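Local structure of putative cell adhesion protein (Bacteroides thetaiotaomicron, 4DGU) at residues A[15-20]-A[118-123]. The protein is probably a fimbrillin-like pilus component that takes part in cell adhesion and binds zinc ions. Residues are numbered along the deposited sequence; the frame is centred on the assembly and turned at random.
Sequences SISIDD and SQNVSL
Ser15 meets Gln119, Asn120 and Val121 with both its backbone and its hydroxyl. Ser15 N donates to Gln119 O, Ser15 O accepts from Val121 N at 2.8 Å, and Ser15 OG, set between the backbone N and the carbonyl carbon (chi1 66°), accepts an N-H from Asn120 ND2 at 2.7 Å. This hydrogen bond from the side-chain amide is fairly straight (157°), and OG lies almost in the plane of the Asn120 carboxamide; a second, weak bond runs from Ser15 OG to Gln119 O. Ile16 turns to the other face of the sheet beside Val121, the two side chains pointing the same way with CD1 of Ile16 3.7 Å from CG1 of Val121. CG2 of Ile16 touches CD1 of Leu123, also at 3.7 Å, and Met48 of strand 45-50 packs against both Ile16 and Leu123, so this face belongs to the apolar interior. The pairing is a parallel one within a mixed sheet of the fimbrillin-like fold, joining the N-terminal strand 13-20 to the start of strand 120-135, whose other neighbour here is the antiparallel strand 108-114. Ser17 continues the ladder, Ser17 N bonding to Val121 O and Ser17 O accepting from Leu123 N at 3.0 Å. On the polar face Ser17 OG lies 3.1 Å from Ser122 OG and 3.3 Å from Asn120 OD1, the latter at best a weak bond, so the Asn120 carboxamide reaches both Ser15 and Ser17. An alanine in place of Asn120 would probably leave the Ser15 hydroxyl without its amide donor and freer to turn. Beyond Ile18, whose side chain packs on Phe125 further along strand 120-135, Asp19 N bonds to Leu123 O at 2.8 Å. The Asp19 carboxylate, a zinc ligand although no zinc is bound to this chain there, brings Asp19 OD2 within 3.4 Å of Ser122 CB.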
loop_
_atom_site.group_PDB
_atom_site.type_symbol
_atom_site.label_atom_id
_atom_site.label_comp_id
_atom_site.label_asym_id
_atom_site.label_seq_id
_atom_site.Cartn_x
_atom_site.Cartn_y
_atom_site.Cartn_z
ATOM N N SER A 15 -10.284 39.789 -15.869
ATOM C CA SER A 15 -9.244 39.679 -14.856
ATOM C C SER A 15 -8.961 38.185 -14.611
ATOM O O SER A 15 -9.763 37.319 -15.003
ATOM C CB SER A 15 -9.655 40.399 -13.575
ATOM O OG SER A 15 -10.765 39.773 -12.956
ATOM N N ILE A 16 -7.817 37.891 -13.996
ATOM C CA ILE A 16 -7.421 36.523 -13.689
ATOM C C ILE A 16 -7.382 36.340 -12.163
ATOM O O ILE A 16 -6.988 37.256 -11.426
ATOM C CB ILE A 16 -6.058 36.205 -14.385
ATOM C CG1 ILE A 16 -6.190 36.084 -15.932
ATOM C CG2 ILE A 16 -5.275 35.031 -13.754
ATOM C CD1 ILE A 16 -6.860 34.850 -16.496
ATOM N N SER A 17 -7.808 35.153 -11.704
ATOM C CA SER A 17 -7.739 34.722 -10.311
ATOM C C SER A 17 -6.977 33.403 -10.278
ATOM O O SER A 17 -7.136 32.573 -11.177
ATOM C CB SER A 17 -9.121 34.632 -9.668
ATOM O OG SER A 17 -9.796 33.433 -10.000
ATOM N N ILE A 18 -6.105 33.243 -9.280
ATOM C CA ILE A 18 -5.238 32.068 -9.125
ATOM C C ILE A 18 -5.891 31.053 -8.213
ATOM O O ILE A 18 -5.993 31.265 -7.009
ATOM C CB ILE A 18 -3.820 32.480 -8.614
ATOM C CG1 ILE A 18 -3.200 33.614 -9.475
ATOM C CG2 ILE A 18 -2.879 31.254 -8.478
ATOM C CD1 ILE A 18 -3.076 33.327 -11.027
ATOM N N ASP A 19 -6.298 29.932 -8.777
ATOM C CA ASP A 19 -6.932 28.879 -8.001
ATOM C C ASP A 19 -6.108 27.604 -8.139
ATOM O O ASP A 19 -5.082 27.617 -8.820
ATOM C CB ASP A 19 -8.393 28.692 -8.459
ATOM C CG ASP A 19 -9.380 29.743 -7.960
ATOM O OD1 ASP A 19 -9.085 30.413 -6.929
ATOM O OD2 ASP A 19 -10.467 29.859 -8.559
ATOM N N ASP A 20 -6.519 26.516 -7.464
ATOM C CA ASP A 20 -5.804 25.238 -7.500
ATOM C C ASP A 20 -6.581 24.187 -8.244
ATOM O O ASP A 20 -7.797 24.174 -8.158
ATOM C CB ASP A 20 -5.552 24.741 -6.064
ATOM C CG ASP A 20 -4.640 25.656 -5.273
ATOM O OD1 ASP A 20 -3.431 25.683 -5.561
ATOM O OD2 ASP A 20 -5.131 26.329 -4.352
ATOM N N SER A 118 -16.958 37.098 -19.921
ATOM C CA SER A 118 -16.831 36.874 -18.472
ATOM C C SER A 118 -15.870 37.887 -17.878
ATOM O O SER A 118 -14.806 38.121 -18.464
ATOM C CB SER A 118 -16.315 35.471 -18.183
ATOM O OG SER A 118 -17.187 34.496 -18.725
ATOM N N GLN A 119 -16.236 38.484 -16.731
ATOM C CA GLN A 119 -15.382 39.500 -16.115
ATOM C C GLN A 119 -14.161 38.862 -15.444
ATOM O O GLN A 119 -13.105 39.490 -15.438
ATOM C CB GLN A 119 -16.168 40.384 -15.124
ATOM C CG GLN A 119 -15.422 41.626 -14.597
ATOM C CD GLN A 119 -14.803 42.483 -15.679
ATOM O OE1 GLN A 119 -15.475 43.306 -16.318
ATOM N NE2 GLN A 119 -13.494 42.331 -15.876
ATOM N N ASN A 120 -14.276 37.625 -14.929
ATOM C CA ASN A 120 -13.150 36.967 -14.306
ATOM C C ASN A 120 -12.933 35.571 -14.860
ATOM O O ASN A 120 -13.887 34.866 -15.172
ATOM C CB ASN A 120 -13.337 36.901 -12.774
ATOM C CG ASN A 120 -12.092 36.453 -12.036
ATOM O OD1 ASN A 120 -11.975 35.307 -11.586
ATOM N ND2 ASN A 120 -11.114 37.336 -11.955
ATOM N N VAL A 121 -11.660 35.194 -14.995
ATOM C CA VAL A 121 -11.235 33.893 -15.488
ATOM C C VAL A 121 -10.385 33.253 -14.371
ATOM O O VAL A 121 -9.380 33.826 -13.970
ATOM C CB VAL A 121 -10.497 34.020 -16.855
ATOM C CG1 VAL A 121 -9.778 32.724 -17.247
ATOM C CG2 VAL A 121 -11.461 34.467 -17.959
ATOM N N SER A 122 -10.836 32.105 -13.835
ATOM C CA SER A 122 -10.109 31.401 -12.769
ATOM C C SER A 122 -9.190 30.329 -13.333
ATOM O O SER A 122 -9.673 29.329 -13.858
ATOM C CB SER A 122 -11.073 30.763 -11.773
ATOM O OG SER A 122 -12.007 31.719 -11.300
ATOM N N LEU A 123 -7.884 30.536 -13.226
ATOM C CA LEU A 123 -6.897 29.566 -13.667
ATOM C C LEU A 123 -6.670 28.555 -12.561
ATOM O O LEU A 123 -6.333 28.954 -11.440
ATOM C CB LEU A 123 -5.557 30.239 -14.061
ATOM C CG LEU A 123 -5.513 30.990 -15.375
ATOM C CD1 LEU A 123 -4.304 31.847 -15.424
ATOM C CD2 LEU A 123 -5.480 30.029 -16.570
#